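Local coordinates for protein manganese-containing pseudocatalase (Thermus thermophilus, PDB 2V8T) that probably breaks hydrogen peroxide down to water and oxygen, as a catalase of the ferritin clan with two manganese ions bound in each subunit, at residues M41-F50 and Y137-D147. Sequence-based numbering, arbitrary orientation.
Sequences MNYMYQSFNF and YVFTSGNLILD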
loop_
_atom_site.group_PDB
_atom_site.type_symbol
_atom_site.label_atom_id
_atom_site.label_comp_id
_atom_site.label_asym_id
_atom_site.label_seq_id
_atom_site.Cartn_x
_atom_site.Cartn_y
_atom_site.Cartn_z
ATOM N N MET A 41 16.476 -10.018 -1.934
ATOM C CA MET A 41 15.320 -10.747 -2.414
ATOM C C MET A 41 15.289 -10.824 -3.935
ATOM O O MET A 41 14.792 -11.813 -4.500
ATOM C CB MET A 41 14.063 -10.094 -1.846
ATOM C CG MET A 41 13.928 -10.276 -0.309
ATOM S SD MET A 41 13.352 -11.967 0.118
ATOM C CE MET A 41 13.902 -12.197 1.824
ATOM N N ASN A 42 15.821 -9.803 -4.626
ATOM C CA ASN A 42 15.974 -9.916 -6.061
ATOM C C ASN A 42 16.806 -11.164 -6.426
ATOM O O ASN A 42 16.407 -11.967 -7.249
ATOM C CB ASN A 42 16.661 -8.652 -6.653
ATOM C CG ASN A 42 15.611 -7.618 -7.018
ATOM O OD1 ASN A 42 15.059 -7.695 -8.094
ATOM N ND2 ASN A 42 15.316 -6.688 -6.118
ATOM N N TYR A 43 17.996 -11.248 -5.811
ATOM C CA TYR A 43 18.890 -12.353 -6.231
ATOM C C TYR A 43 18.362 -13.674 -5.725
ATOM O O TYR A 43 18.517 -14.712 -6.406
ATOM C CB TYR A 43 20.298 -12.075 -5.765
ATOM C CG TYR A 43 20.808 -10.714 -6.135
ATOM C CD1 TYR A 43 20.330 -9.953 -7.217
ATOM C CD2 TYR A 43 21.799 -10.124 -5.351
ATOM C CE1 TYR A 43 20.751 -8.666 -7.437
ATOM C CE2 TYR A 43 22.272 -8.844 -5.579
ATOM C CZ TYR A 43 21.716 -8.101 -6.636
ATOM O OH TYR A 43 22.094 -6.814 -6.880
ATOM N N MET A 44 17.739 -13.690 -4.557
ATOM C CA MET A 44 17.195 -14.931 -4.032
ATOM C C MET A 44 16.139 -15.465 -4.982
ATOM O O MET A 44 16.181 -16.632 -5.402
ATOM C CB MET A 44 16.636 -14.726 -2.652
ATOM C CG MET A 44 16.373 -15.934 -1.919
ATOM S SD MET A 44 17.808 -16.982 -1.580
ATOM C CE MET A 44 18.506 -16.166 -0.583
ATOM N N TYR A 45 15.120 -14.640 -5.315
ATOM C CA TYR A 45 14.061 -15.126 -6.195
ATOM C C TYR A 45 14.575 -15.416 -7.588
ATOM O O TYR A 45 14.157 -16.398 -8.205
ATOM C CB TYR A 45 12.859 -14.190 -6.182
ATOM C CG TYR A 45 12.004 -14.433 -4.967
ATOM C CD1 TYR A 45 10.913 -15.285 -5.001
ATOM C CD2 TYR A 45 12.298 -13.886 -3.733
ATOM C CE1 TYR A 45 10.191 -15.568 -3.888
ATOM C CE2 TYR A 45 11.585 -14.164 -2.569
ATOM C CZ TYR A 45 10.504 -15.028 -2.693
ATOM O OH TYR A 45 9.730 -15.310 -1.571
ATOM N N GLN A 46 15.481 -14.574 -8.134
ATOM C CA GLN A 46 16.043 -14.921 -9.429
ATOM C C GLN A 46 16.713 -16.290 -9.376
ATOM O O GLN A 46 16.638 -17.089 -10.312
ATOM C CB GLN A 46 17.058 -13.866 -9.898
ATOM C CG GLN A 46 16.381 -12.564 -10.308
ATOM C CD GLN A 46 17.399 -11.464 -10.479
ATOM O OE1 GLN A 46 18.592 -11.748 -10.553
ATOM N NE2 GLN A 46 16.967 -10.216 -10.551
ATOM N N SER A 47 17.434 -16.582 -8.265
ATOM C CA SER A 47 18.097 -17.860 -8.165
ATOM C C SER A 47 17.088 -19.003 -8.112
ATOM O O SER A 47 17.293 -20.053 -8.746
ATOM C CB SER A 47 19.069 -17.899 -6.995
ATOM O OG SER A 47 18.483 -18.052 -5.712
ATOM N N PHE A 48 15.987 -18.836 -7.383
ATOM C CA PHE A 48 14.952 -19.874 -7.357
ATOM C C PHE A 48 14.404 -20.104 -8.767
ATOM O O PHE A 48 14.189 -21.241 -9.211
ATOM C CB PHE A 48 13.803 -19.488 -6.421
ATOM C CG PHE A 48 14.184 -19.252 -4.970
ATOM C CD1 PHE A 48 15.334 -19.773 -4.399
ATOM C CD2 PHE A 48 13.304 -18.530 -4.169
ATOM C CE1 PHE A 48 15.609 -19.570 -3.058
ATOM C CE2 PHE A 48 13.584 -18.341 -2.818
ATOM C CZ PHE A 48 14.726 -18.852 -2.271
ATOM N N ASN A 49 14.122 -18.981 -9.437
ATOM C CA ASN A 49 13.376 -18.981 -10.704
ATOM C C ASN A 49 14.264 -19.224 -11.925
ATOM O O ASN A 49 13.765 -19.249 -13.049
ATOM C CB ASN A 49 12.686 -17.628 -10.838
ATOM C CG ASN A 49 11.619 -17.388 -9.773
ATOM O OD1 ASN A 49 11.204 -16.140 -9.635
ATOM N ND2 ASN A 49 11.141 -18.336 -9.130
ATOM N N PHE A 50 15.557 -19.445 -11.725
ATOM C CA PHE A 50 16.526 -19.506 -12.814
ATOM C C PHE A 50 16.250 -20.703 -13.699
ATOM O O PHE A 50 16.169 -21.833 -13.224
ATOM C CB PHE A 50 17.934 -19.574 -12.174
ATOM C CG PHE A 50 19.055 -19.280 -13.119
ATOM C CD1 PHE A 50 19.505 -20.248 -14.033
ATOM C CD2 PHE A 50 19.687 -18.062 -13.098
ATOM C CE1 PHE A 50 20.580 -19.985 -14.882
ATOM C CE2 PHE A 50 20.761 -17.802 -13.950
ATOM C CZ PHE A 50 21.197 -18.760 -14.822
ATOM N N TYR A 137 9.417 -4.600 -4.999
ATOM C CA TYR A 137 10.816 -4.178 -5.152
ATOM C C TYR A 137 11.663 -5.267 -5.823
ATOM O O TYR A 137 12.841 -5.009 -6.122
ATOM C CB TYR A 137 11.425 -3.775 -3.846
ATOM C CG TYR A 137 10.826 -2.557 -3.159
ATOM C CD1 TYR A 137 10.156 -1.551 -3.798
ATOM C CD2 TYR A 137 11.030 -2.397 -1.801
ATOM C CE1 TYR A 137 9.712 -0.424 -3.080
ATOM C CE2 TYR A 137 10.637 -1.308 -1.075
ATOM C CZ TYR A 137 9.966 -0.337 -1.700
ATOM O OH TYR A 137 9.513 0.777 -0.988
ATOM N N VAL A 138 11.083 -6.471 -6.033
ATOM C CA VAL A 138 11.775 -7.599 -6.684
ATOM C C VAL A 138 11.411 -7.621 -8.160
ATOM O O VAL A 138 10.241 -7.518 -8.524
ATOM C CB VAL A 138 11.417 -8.900 -5.980
ATOM C CG1 VAL A 138 11.897 -10.123 -6.751
ATOM C CG2 VAL A 138 12.006 -8.897 -4.560
ATOM N N PHE A 139 12.441 -7.828 -8.973
ATOM C CA PHE A 139 12.329 -8.005 -10.427
ATOM C C PHE A 139 12.880 -9.400 -10.745
ATOM O O PHE A 139 14.065 -9.669 -10.546
ATOM C CB PHE A 139 13.170 -6.928 -11.139
ATOM C CG PHE A 139 13.070 -7.014 -12.625
ATOM C CD1 PHE A 139 11.984 -6.447 -13.264
ATOM C CD2 PHE A 139 14.041 -7.635 -13.405
ATOM C CE1 PHE A 139 11.859 -6.519 -14.653
ATOM C CE2 PHE A 139 13.937 -7.705 -14.758
ATOM C CZ PHE A 139 12.858 -7.133 -15.385
ATOM N N THR A 140 11.999 -10.273 -11.221
ATOM C CA THR A 140 12.401 -11.646 -11.558
ATOM C C THR A 140 11.650 -12.037 -12.822
ATOM O O THR A 140 10.536 -12.580 -12.818
ATOM C CB THR A 140 12.236 -12.578 -10.367
ATOM O OG1 THR A 140 12.598 -13.915 -10.715
ATOM C CG2 THR A 140 10.849 -12.610 -9.734
ATOM N N SER A 141 12.251 -11.665 -13.956
ATOM C CA SER A 141 11.610 -11.781 -15.262
ATOM C C SER A 141 11.795 -13.129 -15.922
ATOM O O SER A 141 11.139 -13.434 -16.919
ATOM C CB SER A 141 12.165 -10.740 -16.249
ATOM O OG SER A 141 13.474 -11.067 -16.690
ATOM N N GLY A 142 12.747 -13.918 -15.449
ATOM C CA GLY A 142 13.148 -15.152 -16.111
ATOM C C GLY A 142 14.097 -14.979 -17.284
ATOM O O GLY A 142 14.636 -16.003 -17.731
ATOM N N ASN A 143 14.282 -13.772 -17.789
ATOM C CA ASN A 143 15.188 -13.529 -18.907
ATOM C C ASN A 143 16.542 -13.132 -18.333
ATOM O O ASN A 143 16.653 -12.141 -17.596
ATOM C CB ASN A 143 14.646 -12.422 -19.813
ATOM C CG ASN A 143 15.525 -12.124 -21.008
ATOM O OD1 ASN A 143 16.482 -11.343 -20.927
ATOM N ND2 ASN A 143 15.237 -12.785 -22.125
ATOM N N LEU A 144 17.571 -13.940 -18.607
ATOM C CA LEU A 144 18.856 -13.752 -17.935
ATOM C C LEU A 144 19.460 -12.378 -18.161
ATOM O O LEU A 144 19.907 -11.733 -17.208
ATOM C CB LEU A 144 19.826 -14.886 -18.369
ATOM C CG LEU A 144 21.205 -14.778 -17.747
ATOM C CD1 LEU A 144 21.160 -14.787 -16.234
ATOM C CD2 LEU A 144 22.073 -15.925 -18.277
ATOM N N ILE A 145 19.540 -11.948 -19.428
ATOM C CA ILE A 145 20.199 -10.676 -19.694
ATOM C C ILE A 145 19.415 -9.500 -19.061
ATOM O O ILE A 145 20.012 -8.592 -18.497
ATOM C CB ILE A 145 20.445 -10.490 -21.195
ATOM C CG1 ILE A 145 21.554 -11.475 -21.636
ATOM C CG2 ILE A 145 20.823 -9.044 -21.513
ATOM C CD1 ILE A 145 21.649 -11.632 -23.138
ATOM N N LEU A 146 18.092 -9.531 -19.189
ATOM C CA LEU A 146 17.253 -8.464 -18.593
ATOM C C LEU A 146 17.465 -8.412 -17.070
ATOM O O LEU A 146 17.609 -7.330 -16.496
ATOM C CB LEU A 146 15.820 -8.711 -18.983
ATOM C CG LEU A 146 14.806 -7.624 -18.530
ATOM C CD1 LEU A 146 15.093 -6.273 -19.115
ATOM C CD2 LEU A 146 13.409 -8.104 -18.900
ATOM N N ASP A 147 17.470 -9.573 -16.430
ATOM C CA ASP A 147 17.696 -9.635 -14.992
ATOM C C ASP A 147 19.092 -9.100 -14.619
ATOM O O ASP A 147 19.238 -8.372 -13.644
ATOM C CB ASP A 147 17.556 -11.052 -14.461
ATOM C CG ASP A 147 16.078 -11.549 -14.321
ATOM O OD1 ASP A 147 15.133 -10.785 -14.500
ATOM O OD2 ASP A 147 16.013 -12.752 -13.975
#
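Asn42 and Gln46, one turn apart on helix 36-49, reach with their side-chain amides into the backbone of the extended 138-140 strip and the Tyr137 carbonyl before it, ahead of helix 144-166. The Asn42 amide straddles Val138: OD1 accepts from Phe139 N at 2.8 Å, a nearly straight bond (169°) whose donor is tilted out of the carbonyl plane, while ND2 gives a hydrogen to Tyr137 O at 3.0 Å and another to Ser38 O. One turn on, Gln46 NE2 donates to Phe139 O at 3.0 Å, almost in line with that carbonyl and in the amide's own plane. Extended beyond CG (chi2 168°), the Gln46 chain carries its amide over the Asp147 carboxylate, the two planes stacked 11° apart; Gln46 CG lies 3.7 Å from Asp147 OD2, and Asn151 grips OE1 of Gln46 from helix 144-166. Asp147, in the first turn of that helix, is tied back to the loop before it, OD1 accepting from both Ser141 N and Ser141 OG. Beside this polar centre Val138 CG2 packs against Met41 CB at 3.6 Å, and Thr140 lies against Gln46 and Asn49. The contact thins toward Phe50, where a single approach joins the segments, Leu144 CD1 to Phe50 CE2 at 3.8 Å; Tyr60 also meets that ring, and Leu56 touches the side chain. Neither end is a broad solvent face, although Val138 and Gly142 remain partly exposed, and neighbouring subunits pack around the contact. An alanine in place of Asn42 would probably leave Phe139 N and Tyr137 O without these buried partners and open a gap beside the Val138 backbone. Asn42 lies about 8 Å from the manganese ligands Glu70 and Glu155, side chain to side chain. The three amide-to-backbone bonds imply that neutral amides, rather than ion pairs, fix this irregular strip beside the four-helix metal core.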